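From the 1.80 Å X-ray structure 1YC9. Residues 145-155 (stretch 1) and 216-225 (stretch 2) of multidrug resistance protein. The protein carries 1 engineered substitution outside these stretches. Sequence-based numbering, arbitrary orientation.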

# COMPACT_ATOMS: atom_id res chain seq x y z
N THR A 145 -10.38 -7.85 -15.45
CA THR A 145 -11.46 -7.61 -14.53
C THR A 145 -11.54 -6.12 -14.16
O THR A 145 -12.64 -5.65 -13.91
CB THR A 145 -11.41 -8.45 -13.26
OG1 THR A 145 -10.21 -8.19 -12.51
CG2 THR A 145 -11.39 -9.91 -13.59
N SER A 146 -10.40 -5.42 -14.10
CA SER A 146 -10.46 -3.99 -13.76
C SER A 146 -11.21 -3.23 -14.85
O SER A 146 -12.08 -2.44 -14.54
CB SER A 146 -9.06 -3.41 -13.49
OG SER A 146 -8.36 -3.34 -14.70
N ILE A 147 -10.96 -3.56 -16.11
CA ILE A 147 -11.69 -3.05 -17.24
C ILE A 147 -13.17 -3.44 -17.23
O ILE A 147 -14.04 -2.58 -17.35
CB ILE A 147 -11.00 -3.45 -18.59
CG1 ILE A 147 -9.64 -2.80 -18.73
CG2 ILE A 147 -11.90 -3.07 -19.76
CD1 ILE A 147 -8.74 -3.51 -19.68
N ALA A 148 -13.49 -4.72 -17.03
CA ALA A 148 -14.88 -5.15 -16.98
C ALA A 148 -15.67 -4.48 -15.86
O ALA A 148 -16.82 -4.11 -16.06
CB ALA A 148 -14.95 -6.66 -16.82
N ASN A 149 -15.07 -4.34 -14.67
CA ASN A 149 -15.71 -3.66 -13.55
C ASN A 149 -15.94 -2.16 -13.80
O ASN A 149 -17.03 -1.67 -13.49
CB ASN A 149 -15.00 -3.90 -12.23
CG ASN A 149 -15.29 -5.30 -11.67
OD1 ASN A 149 -16.42 -5.67 -11.44
ND2 ASN A 149 -14.26 -6.06 -11.48
N ALA A 150 -14.99 -1.52 -14.48
CA ALA A 150 -15.14 -0.13 -14.87
C ALA A 150 -16.27 -0.00 -15.91
O ALA A 150 -17.09 0.91 -15.84
CB ALA A 150 -13.84 0.45 -15.32
N TYR A 151 -16.38 -1.02 -16.77
CA TYR A 151 -17.41 -1.11 -17.78
C TYR A 151 -18.79 -1.33 -17.18
O TYR A 151 -19.77 -0.71 -17.62
CB TYR A 151 -17.04 -2.20 -18.79
CG TYR A 151 -17.69 -2.05 -20.15
CD1 TYR A 151 -17.25 -1.11 -21.06
CD2 TYR A 151 -18.73 -2.91 -20.53
CE1 TYR A 151 -17.84 -0.98 -22.31
CE2 TYR A 151 -19.30 -2.81 -21.76
CZ TYR A 151 -18.86 -1.85 -22.65
OH TYR A 151 -19.44 -1.75 -23.86
N ALA A 152 -18.87 -2.18 -16.15
CA ALA A 152 -20.06 -2.39 -15.40
C ALA A 152 -20.60 -1.09 -14.84
O ALA A 152 -21.80 -0.84 -14.88
CB ALA A 152 -19.84 -3.38 -14.27
N GLU A 153 -19.68 -0.27 -14.34
CA GLU A 153 -20.06 0.99 -13.79
C GLU A 153 -20.53 1.93 -14.89
O GLU A 153 -21.52 2.64 -14.71
CB GLU A 153 -18.88 1.59 -13.03
CG GLU A 153 -19.15 2.98 -12.45
CD GLU A 153 -20.28 3.06 -11.45
OE1 GLU A 153 -20.57 4.22 -11.07
OE2 GLU A 153 -20.96 2.07 -11.04
N LEU A 154 -19.83 1.93 -16.02
CA LEU A 154 -20.25 2.73 -17.18
C LEU A 154 -21.70 2.37 -17.54
O LEU A 154 -22.53 3.24 -17.75
CB LEU A 154 -19.32 2.53 -18.36
CG LEU A 154 -19.62 3.41 -19.56
CD1 LEU A 154 -19.39 4.89 -19.20
CD2 LEU A 154 -18.76 3.06 -20.74
N ALA A 155 -22.01 1.08 -17.59
CA ALA A 155 -23.36 0.62 -17.96
C ALA A 155 -24.40 1.09 -16.96
O ALA A 155 -25.55 1.46 -17.35
CB ALA A 155 -23.39 -0.89 -18.08
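Stretch 2 (216-225) QKNALAALVG

The side chain of L220 enters stretch 1 as a knob into a hole formed by I147, A150, Y151 and L154, four residues spaced three, one and three positions apart along a single helical surface. Its CA-to-CB bond points sideways, but the m, t rotamer (chi1 -77°, chi2 161°) brings its end nearer to the partner helix. There L220 CD2 lies 3.7 Å from A150 CB and 3.7 Å from the backbone atom I147 O, while L220 CD1 lies 3.6 Å from L154 CD2 and 4.1 Å from Y151 CD1. The tyrosine ring meets this methyl obliquely.

Stretch 2 runs against stretch 1 in a nearly antiparallel direction. Stretch 1 is helical throughout, as part of a longer helix; stretch 2 is helical from Q216 to L223, continuing a helix that begins earlier in the chain. The axes make a signed crossing angle of -165° and approach to 9.7 Å. This shallow crossing keeps the backbones in register over about two turns: I147 CA is 6.3 Å from L223 CA, A150 CA is 6.5 Å from L220 CA, and L154 CA is 6.0 Å from Q216 CA. The small side chain of A150 suits the centre of such a contact, where leucines reach it from successive turns of stretch 2.

Toward the C-terminal end of stretch 2, L223 points toward stretch 1 and covers A150, with L223 CD1 at 3.6 Å from A150 CB. L223 CB also lies 3.9 Å from I147 CG1, and L223 CD2 reaches to 3.8 Å from S146 OG. V224, the first residue to leave helical phi/psi (-99/12), still takes part: its CG1 packs 3.7 Å from I147 CD1, so the isoleucine touches both the last helical residue and the one that follows. At G225 phi is positive (81°), a conformation that favours glycine, and the chain makes no contact with stretch 1 here.

At the other end, Q216 points toward stretch 1 and lies along its L154 turn, with Q216 CB 4.0 Å from L154 CD1. K217 points away, yet the aliphatic part of its extended side chain brushes the same leucine, K217 CG lying 4.1 Å from L154 CD1. The interface, which buries 513 Å² summed over both sides, is thus dominated by apolar packing, with L220 contributing the largest covered area of any residue.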

# COMPACT_ATOMS: atom_id res chain seq x y z
N GLN A 216 -15.98 8.20 -16.19
CA GLN A 216 -15.83 6.76 -16.32
C GLN A 216 -15.22 6.36 -17.67
O GLN A 216 -14.39 5.45 -17.74
CB GLN A 216 -17.14 6.08 -16.13
CG GLN A 216 -16.95 4.59 -15.86
CD GLN A 216 -16.34 4.28 -14.47
OE1 GLN A 216 -15.97 3.17 -14.25
NE2 GLN A 216 -16.26 5.26 -13.58
N LYS A 217 -15.55 7.07 -18.72
CA LYS A 217 -14.88 6.87 -20.01
C LYS A 217 -13.39 7.22 -19.97
O LYS A 217 -12.56 6.52 -20.56
CB LYS A 217 -15.52 7.69 -21.12
CG LYS A 217 -16.91 7.22 -21.49
CD LYS A 217 -17.57 8.23 -22.43
CE LYS A 217 -18.91 7.67 -22.89
NZ LYS A 217 -19.57 8.50 -23.90
N ASN A 218 -13.06 8.32 -19.29
CA ASN A 218 -11.70 8.68 -19.07
C ASN A 218 -10.97 7.52 -18.36
O ASN A 218 -9.84 7.19 -18.73
CB ASN A 218 -11.56 9.96 -18.25
CG ASN A 218 -12.10 11.21 -18.97
OD1 ASN A 218 -12.44 11.17 -20.16
ND2 ASN A 218 -12.20 12.28 -18.24
N ALA A 219 -11.60 6.91 -17.36
CA ALA A 219 -10.95 5.89 -16.56
C ALA A 219 -10.69 4.63 -17.41
O ALA A 219 -9.62 4.00 -17.31
CB ALA A 219 -11.75 5.55 -15.32
N LEU A 220 -11.69 4.29 -18.20
CA LEU A 220 -11.58 3.18 -19.17
C LEU A 220 -10.44 3.40 -20.16
O LEU A 220 -9.64 2.51 -20.39
CB LEU A 220 -12.88 2.92 -19.89
CG LEU A 220 -13.98 2.18 -19.13
CD1 LEU A 220 -15.41 2.36 -19.73
CD2 LEU A 220 -13.64 0.66 -19.02
N ALA A 221 -10.31 4.61 -20.70
CA ALA A 221 -9.21 4.93 -21.57
C ALA A 221 -7.87 4.67 -20.87
O ALA A 221 -6.99 4.04 -21.46
CB ALA A 221 -9.28 6.38 -22.02
N ALA A 222 -7.73 5.14 -19.63
CA ALA A 222 -6.50 4.95 -18.87
C ALA A 222 -6.24 3.45 -18.58
O ALA A 222 -5.08 2.97 -18.68
CB ALA A 222 -6.55 5.74 -17.56
N LEU A 223 -7.30 2.73 -18.30
CA LEU A 223 -7.20 1.30 -17.96
C LEU A 223 -6.69 0.48 -19.12
O LEU A 223 -6.06 -0.56 -18.87
CB LEU A 223 -8.52 0.69 -17.44
CG LEU A 223 -8.86 1.11 -16.02
CD1 LEU A 223 -10.31 0.79 -15.69
CD2 LEU A 223 -7.98 0.42 -14.98
N VAL A 224 -6.92 0.95 -20.35
CA VAL A 224 -6.42 0.26 -21.52
C VAL A 224 -5.13 0.90 -22.04
O VAL A 224 -4.69 0.59 -23.14
CB VAL A 224 -7.51 0.04 -22.61
CG1 VAL A 224 -8.74 -0.55 -21.97
CG2 VAL A 224 -7.86 1.31 -23.33
N GLY A 225 -4.54 1.79 -21.25
CA GLY A 225 -3.24 2.32 -21.55
C GLY A 225 -3.27 3.41 -22.55
O GLY A 225 -2.29 3.67 -23.24